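PDB 3S9V: abietadiene synthase, chloroplastic from Abies grandis, which belongs to the terpene synthase family, as a largely alpha-helical plastid enzyme that includes the family's metal-binding domain. Local coordinates for residues I477-E481 against P518-R524; L485-W489 against T528-F533; T505-F509 against H775-F781; L730-F734 against F748-R752. The contacts are given in a common frame with arbitrary orientation. Numbering follows the deposited sequence.

Interaction 1: I477-E481 against P518-R524; sequences IHQTE and PEFSKCR
This is a salt-bridge contact with a small apolar margin, joining the middle of helix 461-491 to the start of helix 521-541 in the helical bundle characteristic of terpene synthases. Residues 477-481 are regular helix (Glu481 N to Ile477 O, 3.2 Å). In 518-524, a short 3-10 segment at Pro518 and Glu519 leads to Phe520 at the N-cap position, and Arg524 N reaches Phe520 O at 3.0 Å. CA atoms come nearest at Ile477 and Pro518 (7.2 Å) and at Glu481 and Ser521 (7.5 Å). Glu481 (chi1 m, chi2 t) and Arg524 (m, t, m) both point across the gap and form a two-pronged, side-on bridge: Arg524 NE donates to Glu481 OE2 and Arg524 NH2 to Glu481 OE1, each at 2.6 Å, with N-H...O angles of 173° and 160°. His478 lies over one face of the guanidinium, its NE2 3.7 Å from Arg524 NE, while that NE2 is hydrogen-bonded to Phe516 O. A water donates to Ser521 O (2.7 Å) and weakly to Glu481 OE2 (2.8 Å). The apolar part is Ile477 CD1 on Pro518 CG, 3.7 Å. Helix 504-514 touches the same site: Tyr508 hydrogen-bonds through its OH to Glu481 OE2, and its side chain packs on His478 and Arg524. The backbone just before helix 521-541 accepts from Arg524 NH1, at Ile515 O and Glu517 O.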
# COMPACT_ATOMS: atom_id res chain seq x y z
N ILE A 477 -1.04 15.65 -20.05
CA ILE A 477 -0.58 16.98 -19.66
C ILE A 477 0.94 16.99 -19.51
O ILE A 477 1.60 17.97 -19.86
CB ILE A 477 -1.24 17.41 -18.34
CG1 ILE A 477 -2.74 17.62 -18.55
CG2 ILE A 477 -0.55 18.65 -17.80
CD1 ILE A 477 -3.51 17.93 -17.28
N HIS A 478 1.49 15.89 -18.98
CA HIS A 478 2.93 15.75 -18.78
C HIS A 478 3.71 15.69 -20.08
O HIS A 478 4.83 16.19 -20.16
CB HIS A 478 3.23 14.49 -17.94
CG HIS A 478 2.91 14.64 -16.48
ND1 HIS A 478 3.02 13.61 -15.58
CD2 HIS A 478 2.50 15.72 -15.76
CE1 HIS A 478 2.69 14.03 -14.37
NE2 HIS A 478 2.37 15.31 -14.45
N GLN A 479 3.13 15.07 -21.11
CA GLN A 479 3.79 14.97 -22.42
C GLN A 479 3.91 16.35 -23.05
O GLN A 479 4.86 16.62 -23.79
CB GLN A 479 2.99 14.05 -23.33
CG GLN A 479 2.90 12.64 -22.78
CD GLN A 479 2.02 11.76 -23.61
OE1 GLN A 479 0.91 12.14 -23.98
NE2 GLN A 479 2.49 10.55 -23.89
N THR A 480 2.95 17.22 -22.77
CA THR A 480 2.96 18.58 -23.29
C THR A 480 4.11 19.31 -22.60
O THR A 480 5.01 19.84 -23.26
CB THR A 480 1.64 19.30 -22.98
OG1 THR A 480 0.57 18.65 -23.68
CG2 THR A 480 1.71 20.76 -23.41
N GLU A 481 4.07 19.34 -21.27
CA GLU A 481 5.10 20.01 -20.48
C GLU A 481 6.50 19.59 -20.90
O GLU A 481 7.42 20.42 -20.99
CB GLU A 481 4.91 19.70 -18.99
CG GLU A 481 3.60 20.23 -18.41
CD GLU A 481 3.43 19.91 -16.93
OE1 GLU A 481 2.39 20.31 -16.36
OE2 GLU A 481 4.32 19.28 -16.33
N PRO A 518 -1.95 18.50 -12.12
CA PRO A 518 -1.93 19.57 -13.12
C PRO A 518 -1.62 20.94 -12.50
O PRO A 518 -1.04 21.81 -13.16
CB PRO A 518 -3.35 19.52 -13.72
CG PRO A 518 -3.70 18.07 -13.61
CD PRO A 518 -3.21 17.72 -12.21
N GLU A 519 -2.00 21.13 -11.24
CA GLU A 519 -1.79 22.39 -10.54
C GLU A 519 -0.32 22.73 -10.29
O GLU A 519 0.02 23.89 -10.09
CB GLU A 519 -2.50 22.37 -9.18
CG GLU A 519 -3.94 21.88 -9.23
CD GLU A 519 -4.10 20.46 -8.72
OE1 GLU A 519 -3.99 20.26 -7.48
OE2 GLU A 519 -4.33 19.55 -9.55
N PHE A 520 0.53 21.71 -10.29
CA PHE A 520 1.96 21.91 -10.03
C PHE A 520 2.82 21.88 -11.29
O PHE A 520 3.97 21.44 -11.25
CB PHE A 520 2.45 20.84 -9.04
CG PHE A 520 1.68 20.82 -7.73
CD1 PHE A 520 1.68 21.93 -6.89
CD2 PHE A 520 0.98 19.68 -7.34
CE1 PHE A 520 0.98 21.90 -5.66
CE2 PHE A 520 0.28 19.64 -6.12
CZ PHE A 520 0.28 20.75 -5.28
N SER A 521 2.28 22.35 -12.41
CA SER A 521 3.02 22.36 -13.66
C SER A 521 4.25 23.28 -13.58
O SER A 521 5.33 22.93 -14.06
CB SER A 521 2.10 22.81 -14.80
OG SER A 521 1.41 24.01 -14.47
N LYS A 522 4.08 24.44 -12.95
CA LYS A 522 5.16 25.41 -12.82
C LYS A 522 6.26 24.88 -11.92
O LYS A 522 7.44 25.07 -12.20
CB LYS A 522 4.62 26.73 -12.26
CG LYS A 522 5.55 27.90 -12.49
CD LYS A 522 5.74 28.11 -13.99
CE LYS A 522 6.77 29.16 -14.29
NZ LYS A 522 6.99 29.31 -15.76
N CYS A 523 5.88 24.22 -10.83
CA CYS A 523 6.86 23.66 -9.90
C CYS A 523 7.65 22.58 -10.63
O CYS A 523 8.86 22.45 -10.43
CB CYS A 523 6.16 23.06 -8.67
SG CYS A 523 7.28 22.43 -7.37
N ARG A 524 6.98 21.81 -11.48
CA ARG A 524 7.65 20.76 -12.24
C ARG A 524 8.69 21.35 -13.20
O ARG A 524 9.80 20.82 -13.36
CB ARG A 524 6.63 19.96 -13.06
CG ARG A 524 5.81 18.96 -12.25
CD ARG A 524 5.15 17.96 -13.19
NE ARG A 524 4.01 18.53 -13.90
CZ ARG A 524 2.83 18.78 -13.33
NH1 ARG A 524 2.64 18.50 -12.04
NH2 ARG A 524 1.84 19.29 -14.04
O HOH W 1 6.06 21.52 -16.25

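Interaction 2: L485-W489 against T528-F533; sequences LRRWW and TKTSNF
Segment 485-489 of helix 461-491 and 528-533 of helix 521-541 are regular helix in the terpene synthase bundle, Trp489 N bonding Leu485 O at 3.1 Å and Asn532 N bonding Thr528 O at 2.9 Å. The axes approach to 11.8 Å, crossing at -43°; the nearest CA pair is Leu485 and Lys529, 8.1 Å. The face contact is aliphatic and cationic: extended Lys529 (m, t, t, t) lies across Trp488 (chi1 t, chi2 75°), with CE 3.4 Å from the centroid of the five-membered ring in a CH-pi contact and NZ 4.2 Å from it, 22° off the normal, a cation-pi pair. NZ also salt-bridges Glu525. Among apolar contacts, Leu485 CD1 meets Thr528 CG2 at 3.5 Å, and the edge of Trp488 reaches Phe533 (CZ2 to CE1, 3.9 Å). Asn532 OD1 sits at the edge of Trp489, 3.2 Å from CZ3. No hydrogen bond joins these two segments. Helix 504-514 packs beside them through Tyr508 on Leu485 and Thr528, and helix 641-648 touches Thr530 and Ser531.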
# COMPACT_ATOMS: atom_id res chain seq x y z
N LEU A 485 9.82 21.78 -22.41
CA LEU A 485 11.09 21.81 -21.68
C LEU A 485 12.19 21.50 -22.67
O LEU A 485 13.32 21.98 -22.55
CB LEU A 485 11.12 20.80 -20.53
CG LEU A 485 10.48 21.26 -19.23
CD1 LEU A 485 10.45 20.12 -18.26
CD2 LEU A 485 11.27 22.44 -18.65
N ARG A 486 11.85 20.67 -23.65
CA ARG A 486 12.80 20.29 -24.68
C ARG A 486 13.08 21.46 -25.60
O ARG A 486 14.15 21.55 -26.20
CB ARG A 486 12.27 19.10 -25.47
CG ARG A 486 12.41 17.77 -24.78
CD ARG A 486 11.67 16.70 -25.55
NE ARG A 486 11.87 15.37 -24.99
CZ ARG A 486 11.17 14.30 -25.35
NH1 ARG A 486 10.21 14.40 -26.27
NH2 ARG A 486 11.42 13.12 -24.79
N ARG A 487 12.11 22.37 -25.73
CA ARG A 487 12.29 23.54 -26.58
C ARG A 487 13.11 24.58 -25.84
O ARG A 487 13.82 25.37 -26.45
CB ARG A 487 10.94 24.13 -26.99
CG ARG A 487 10.12 23.21 -27.87
CD ARG A 487 8.89 23.91 -28.44
NE ARG A 487 8.06 22.96 -29.17
CZ ARG A 487 7.32 22.02 -28.59
NH1 ARG A 487 7.31 21.91 -27.27
NH2 ARG A 487 6.61 21.17 -29.33
N TRP A 488 13.00 24.57 -24.51
CA TRP A 488 13.75 25.49 -23.67
C TRP A 488 15.22 25.11 -23.77
O TRP A 488 16.09 25.97 -23.87
CB TRP A 488 13.28 25.39 -22.21
CG TRP A 488 14.30 25.86 -21.21
CD1 TRP A 488 14.64 27.15 -20.91
CD2 TRP A 488 15.18 25.03 -20.42
NE1 TRP A 488 15.67 27.18 -20.00
CE2 TRP A 488 16.02 25.89 -19.69
CE3 TRP A 488 15.33 23.64 -20.27
CZ2 TRP A 488 17.01 25.40 -18.81
CZ3 TRP A 488 16.31 23.16 -19.40
CH2 TRP A 488 17.13 24.04 -18.69
N TRP A 489 15.49 23.81 -23.77
CA TRP A 489 16.86 23.34 -23.86
C TRP A 489 17.52 23.72 -25.18
O TRP A 489 18.69 24.08 -25.20
CB TRP A 489 16.89 21.82 -23.68
CG TRP A 489 18.23 21.21 -23.91
CD1 TRP A 489 18.75 20.82 -25.11
CD2 TRP A 489 19.23 20.91 -22.92
NE1 TRP A 489 20.01 20.29 -24.93
CE2 TRP A 489 20.32 20.33 -23.60
CE3 TRP A 489 19.29 21.07 -21.53
CZ2 TRP A 489 21.48 19.91 -22.93
CZ3 TRP A 489 20.44 20.65 -20.87
CH2 TRP A 489 21.52 20.08 -21.57
N THR A 528 12.69 20.86 -12.90
CA THR A 528 13.44 20.29 -14.01
C THR A 528 14.61 21.17 -14.45
O THR A 528 15.72 20.67 -14.65
CB THR A 528 12.51 20.06 -15.20
OG1 THR A 528 11.47 19.15 -14.81
CG2 THR A 528 13.29 19.49 -16.38
N LYS A 529 14.37 22.46 -14.62
CA LYS A 529 15.43 23.37 -15.04
C LYS A 529 16.52 23.46 -13.99
O LYS A 529 17.71 23.41 -14.30
CB LYS A 529 14.86 24.76 -15.34
CG LYS A 529 14.12 24.81 -16.68
CD LYS A 529 13.36 26.11 -16.86
CE LYS A 529 12.59 26.09 -18.18
NZ LYS A 529 11.71 27.28 -18.34
N THR A 530 16.11 23.59 -12.73
CA THR A 530 17.06 23.69 -11.64
C THR A 530 17.89 22.41 -11.50
O THR A 530 19.10 22.48 -11.29
CB THR A 530 16.35 23.98 -10.32
OG1 THR A 530 15.44 25.08 -10.51
CG2 THR A 530 17.36 24.36 -9.25
N SER A 531 17.25 21.25 -11.63
CA SER A 531 17.97 19.98 -11.54
C SER A 531 18.97 19.87 -12.68
O SER A 531 20.12 19.47 -12.48
CB SER A 531 17.01 18.80 -11.61
OG SER A 531 16.11 18.80 -10.52
N ASN A 532 18.53 20.21 -13.89
CA ASN A 532 19.41 20.14 -15.05
C ASN A 532 20.62 21.04 -14.83
O ASN A 532 21.75 20.68 -15.18
CB ASN A 532 18.67 20.57 -16.32
CG ASN A 532 19.08 19.76 -17.53
OD1 ASN A 532 20.27 19.64 -17.84
ND2 ASN A 532 18.11 19.18 -18.22
N PHE A 533 20.41 22.20 -14.22
CA PHE A 533 21.53 23.08 -13.96
C PHE A 533 22.47 22.55 -12.89
O PHE A 533 23.66 22.85 -12.93
CB PHE A 533 21.06 24.49 -13.60
CG PHE A 533 21.08 25.43 -14.77
CD1 PHE A 533 19.90 25.79 -15.42
CD2 PHE A 533 22.29 25.90 -15.27
CE1 PHE A 533 19.93 26.60 -16.55
CE2 PHE A 533 22.33 26.72 -16.40
CZ PHE A 533 21.15 27.06 -17.04

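Interaction 3: T505-F509 against H775-F781; sequences TEIYF and HVKNCLF
A wider pi-type turn at 777-781 distinguishes the second helix of this contact, near the C-terminus of the chain; i to i-4 bonds persist through the same region, Cys779 N to His775 O at 3.0 Å and Leu780 N to Val776 O at 2.9 Å. Helix 505-509 is regular, with Phe509 N on Thr505 O at 3.0 Å. The axes approach to 10.1 Å with a crossing angle of 68°, and the closest CA pair is Phe509 and Val776, 6.2 Å. Phe509 (chi1 t, chi2 72°) has the largest share of the buried surface. It inserts its ring against the other helix so that CZ is 3.8 Å from His775 CB and CE1 3.8 Å from Cys779 CB at the ring edge; Cys779 SG is 5.2 Å from the ring centroid, an oblique sulfur-aromatic contact. Thr505 places CG2 3.7 Å from Val776 CG1, and Leu780 (m, t) brings CD1 to the ring edge of Tyr508 at 4.0 Å from CD2. No hydrogen bond joins the segments, and the contacts are mainly between carbon atoms, as expected inside a helical bundle. The polar ends turn elsewhere: Thr505 OG1 to Arg486, Tyr508 OH to Glu481, His775 NE2 to Tyr423 OH. Four further helices border the contact: Tyr508 packs on 461-491 and 521-541, and Phe509 on Leu432 of helix 430-440 and Ile753 of helix 741-757.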
# COMPACT_ATOMS: atom_id res chain seq x y z
N THR A 505 14.42 14.69 -20.56
CA THR A 505 13.39 13.68 -20.33
C THR A 505 13.63 12.93 -19.03
O THR A 505 12.75 12.80 -18.18
CB THR A 505 13.34 12.64 -21.46
OG1 THR A 505 13.08 13.30 -22.71
CG2 THR A 505 12.26 11.61 -21.20
N GLU A 506 14.84 12.41 -18.90
CA GLU A 506 15.26 11.66 -17.73
C GLU A 506 15.08 12.51 -16.47
O GLU A 506 14.64 12.02 -15.43
CB GLU A 506 16.72 11.25 -17.91
CG GLU A 506 17.33 10.37 -16.86
CD GLU A 506 18.73 9.92 -17.27
OE1 GLU A 506 18.84 9.21 -18.29
OE2 GLU A 506 19.71 10.29 -16.58
N ILE A 507 15.41 13.80 -16.58
CA ILE A 507 15.29 14.72 -15.46
C ILE A 507 13.85 15.15 -15.18
O ILE A 507 13.46 15.34 -14.03
CB ILE A 507 16.14 15.98 -15.70
CG1 ILE A 507 17.62 15.63 -15.61
CG2 ILE A 507 15.79 17.06 -14.68
CD1 ILE A 507 18.55 16.81 -15.82
N TYR A 508 13.05 15.30 -16.24
CA TYR A 508 11.66 15.70 -16.08
C TYR A 508 10.84 14.58 -15.44
O TYR A 508 9.83 14.82 -14.79
CB TYR A 508 11.05 16.08 -17.43
CG TYR A 508 9.58 16.41 -17.33
CD1 TYR A 508 9.16 17.55 -16.65
CD2 TYR A 508 8.62 15.55 -17.85
CE1 TYR A 508 7.81 17.83 -16.48
CE2 TYR A 508 7.26 15.81 -17.68
CZ TYR A 508 6.87 16.95 -17.00
OH TYR A 508 5.53 17.20 -16.80
N PHE A 509 11.30 13.35 -15.64
CA PHE A 509 10.62 12.19 -15.09
C PHE A 509 10.49 12.29 -13.57
O PHE A 509 9.44 11.98 -13.01
CB PHE A 509 11.40 10.91 -15.43
CG PHE A 509 11.13 9.77 -14.48
CD1 PHE A 509 9.91 9.10 -14.50
CD2 PHE A 509 12.08 9.39 -13.54
CE1 PHE A 509 9.65 8.06 -13.61
CE2 PHE A 509 11.83 8.35 -12.64
CZ PHE A 509 10.62 7.69 -12.67
N HIS A 775 11.17 3.06 -16.58
CA HIS A 775 10.41 3.94 -15.71
C HIS A 775 9.87 5.14 -16.48
O HIS A 775 8.72 5.53 -16.30
CB HIS A 775 11.28 4.41 -14.54
CG HIS A 775 11.78 3.28 -13.69
ND1 HIS A 775 12.94 3.35 -12.96
CD2 HIS A 775 11.27 2.04 -13.48
CE1 HIS A 775 13.14 2.20 -12.34
NE2 HIS A 775 12.13 1.39 -12.63
N VAL A 776 10.72 5.69 -17.34
CA VAL A 776 10.34 6.84 -18.15
C VAL A 776 9.16 6.47 -19.04
O VAL A 776 8.20 7.23 -19.18
CB VAL A 776 11.54 7.30 -19.03
CG1 VAL A 776 11.07 8.24 -20.12
CG2 VAL A 776 12.57 7.99 -18.14
N LYS A 777 9.24 5.29 -19.63
CA LYS A 777 8.18 4.81 -20.51
C LYS A 777 6.85 4.66 -19.74
O LYS A 777 5.82 5.17 -20.18
CB LYS A 777 8.58 3.47 -21.12
CG LYS A 777 7.64 2.94 -22.20
CD LYS A 777 8.08 1.57 -22.70
CE LYS A 777 8.00 0.51 -21.60
NZ LYS A 777 8.44 -0.83 -22.08
N ASN A 778 6.90 4.00 -18.59
CA ASN A 778 5.70 3.77 -17.77
C ASN A 778 5.03 5.01 -17.22
O ASN A 778 3.81 5.02 -17.02
CB ASN A 778 6.03 2.87 -16.57
CG ASN A 778 6.33 1.45 -16.96
OD1 ASN A 778 5.60 0.85 -17.75
ND2 ASN A 778 7.41 0.90 -16.41
N CYS A 779 5.81 6.05 -16.98
CA CYS A 779 5.27 7.27 -16.41
C CYS A 779 4.86 8.31 -17.44
O CYS A 779 3.82 8.97 -17.29
CB CYS A 779 6.28 7.88 -15.44
SG CYS A 779 5.78 9.43 -14.65
N LEU A 780 5.65 8.46 -18.50
CA LEU A 780 5.36 9.49 -19.49
C LEU A 780 4.84 9.09 -20.87
O LEU A 780 4.19 9.90 -21.52
CB LEU A 780 6.61 10.36 -19.69
CG LEU A 780 7.28 10.97 -18.46
CD1 LEU A 780 8.54 11.72 -18.90
CD2 LEU A 780 6.33 11.91 -17.75
N PHE A 781 5.11 7.87 -21.32
CA PHE A 781 4.67 7.50 -22.66
C PHE A 781 3.57 6.46 -22.81
O PHE A 781 2.53 6.75 -23.39
CB PHE A 781 5.90 7.11 -23.49
CG PHE A 781 6.96 8.17 -23.51
CD1 PHE A 781 6.64 9.49 -23.84
CD2 PHE A 781 8.28 7.87 -23.18
CE1 PHE A 781 7.61 10.49 -23.83
CE2 PHE A 781 9.25 8.86 -23.17
CZ PHE A 781 8.92 10.18 -23.50

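Interaction 4: L730-F734 against F748-R752; sequences LNREF and FETAR
Phe748 has the largest buried area in this contact, with Phe734 and Leu730 next. They join two helices consecutive in the chain, 712-736 and 741-757, as an antiparallel helical hairpin: the short segments run at 151° with axes 11.4 Å apart at closest, and Phe734 and Phe748 are the nearest CA pair at 6.5 Å. Both are regular helix (Phe734 N to Leu730 O, 2.9 Å; Arg752 N to Phe748 O, 3.1 Å). Phe748 (chi1 t, chi2 71°) and Phe734 (chi1 t, chi2 67°) lie face over face in an offset stack, centroids 4.3 Å apart and planes at 16°; the Phe734 ring also meets the base of the other side chain over its face, CD1 to Phe748 CB at 3.4 Å. Leu730 (t, p) meets the edge of the Phe748 ring, CG to CD1 at 3.7 Å, and sets CD2 3.7 Å from Ala751 CB. Asn731 OD1 approaches Phe748 CZ at 3.4 Å but is hydrogen-bonded to Trp425 and His426. Arg752 NH1 bridges to Glu749 OE2 at 2.7 Å. With no hydrogen bond between the segments, ring stacking and aliphatic packing join the hairpin here, while nearby polar groups pair within their own helix or with outside residues.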
# COMPACT_ATOMS: atom_id res chain seq x y z
N LEU A 730 14.29 9.94 8.37
CA LEU A 730 13.60 10.75 7.37
C LEU A 730 12.10 10.43 7.36
O LEU A 730 11.28 11.32 7.12
CB LEU A 730 14.20 10.51 5.98
CG LEU A 730 13.68 11.41 4.86
CD1 LEU A 730 13.96 12.87 5.22
CD2 LEU A 730 14.36 11.05 3.55
N ASN A 731 11.74 9.17 7.62
CA ASN A 731 10.33 8.81 7.66
C ASN A 731 9.66 9.60 8.78
O ASN A 731 8.60 10.21 8.58
CB ASN A 731 10.12 7.33 7.97
CG ASN A 731 10.32 6.43 6.78
OD1 ASN A 731 10.05 6.82 5.64
ND2 ASN A 731 10.78 5.21 7.04
N ARG A 732 10.27 9.57 9.96
CA ARG A 732 9.68 10.26 11.10
C ARG A 732 9.51 11.73 10.82
O ARG A 732 8.51 12.32 11.22
CB ARG A 732 10.53 10.07 12.36
CG ARG A 732 9.81 10.53 13.64
CD ARG A 732 10.60 10.17 14.89
NE ARG A 732 11.97 10.66 14.83
CZ ARG A 732 12.91 10.36 15.71
NH1 ARG A 732 14.13 10.86 15.58
NH2 ARG A 732 12.64 9.56 16.73
N GLU A 733 10.47 12.33 10.13
CA GLU A 733 10.37 13.75 9.81
C GLU A 733 9.20 13.97 8.85
O GLU A 733 8.34 14.83 9.09
CB GLU A 733 11.66 14.26 9.16
CG GLU A 733 12.89 14.13 10.02
CD GLU A 733 12.82 14.96 11.28
OE1 GLU A 733 12.60 16.19 11.17
OE2 GLU A 733 12.99 14.39 12.38
N PHE A 734 9.17 13.19 7.78
CA PHE A 734 8.12 13.28 6.78
C PHE A 734 6.74 13.14 7.39
O PHE A 734 5.79 13.82 7.00
CB PHE A 734 8.32 12.19 5.72
CG PHE A 734 7.19 12.10 4.71
CD1 PHE A 734 6.96 13.14 3.81
CD2 PHE A 734 6.37 10.98 4.67
CE1 PHE A 734 5.93 13.05 2.86
CE2 PHE A 734 5.33 10.89 3.73
CZ PHE A 734 5.11 11.92 2.83
N PHE A 748 10.80 14.71 0.76
CA PHE A 748 10.80 13.25 0.86
C PHE A 748 10.84 12.51 -0.49
O PHE A 748 11.51 11.49 -0.63
CB PHE A 748 9.58 12.79 1.66
CG PHE A 748 9.63 11.36 2.09
CD1 PHE A 748 10.51 10.94 3.07
CD2 PHE A 748 8.81 10.41 1.49
CE1 PHE A 748 10.58 9.61 3.46
CE2 PHE A 748 8.87 9.07 1.87
CZ PHE A 748 9.75 8.68 2.86
N GLU A 749 10.11 13.01 -1.47
CA GLU A 749 10.07 12.38 -2.79
C GLU A 749 11.39 12.55 -3.52
O GLU A 749 11.80 11.69 -4.29
CB GLU A 749 8.95 12.97 -3.63
CG GLU A 749 7.55 12.72 -3.08
CD GLU A 749 7.24 11.25 -2.90
OE1 GLU A 749 7.63 10.45 -3.78
OE2 GLU A 749 6.61 10.89 -1.89
N THR A 750 12.06 13.68 -3.29
CA THR A 750 13.34 13.91 -3.94
C THR A 750 14.32 12.85 -3.43
O THR A 750 15.10 12.31 -4.20
CB THR A 750 13.86 15.35 -3.67
OG1 THR A 750 13.04 16.30 -4.38
CG2 THR A 750 15.29 15.50 -4.15
N ALA A 751 14.27 12.53 -2.13
CA ALA A 751 15.16 11.49 -1.59
C ALA A 751 14.81 10.14 -2.23
O ALA A 751 15.69 9.37 -2.60
CB ALA A 751 15.02 11.40 -0.05
N ARG A 752 13.51 9.87 -2.38
CA ARG A 752 13.06 8.61 -2.98
C ARG A 752 13.55 8.44 -4.41
O ARG A 752 14.00 7.37 -4.79
CB ARG A 752 11.54 8.52 -2.95
CG ARG A 752 10.95 8.61 -1.56
CD ARG A 752 9.44 8.68 -1.61
NE ARG A 752 8.83 7.37 -1.50
CZ ARG A 752 7.52 7.17 -1.46
NH1 ARG A 752 6.69 8.20 -1.53
NH2 ARG A 752 7.04 5.95 -1.31

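Overall arrangement
Interactions 1 and 2 are successive contacts between helices 461-491 and 521-541, centres 13 Å apart. Interaction 3, 13 Å from the first and 14 Å from the second, brings in helix 504-514, which lies between those two in sequence and touches both contacts: Tyr508 OH is 2.4 Å from Glu481 OE2, and Arg486 NH2 is 2.7 Å from Thr505 OG1. Helix 768-781 separately meets interaction 1, Gln479 NE2 to Leu780 O, 3.0 Å. Interaction 4 stands apart, its nearest atoms about 7 to 9 Å from the others, and is nested in the loop closed by interaction 3. Helix 521-541 ends in the sequence DDLY, followed by D, consistent with the aspartate-rich metal-binding motif of the family.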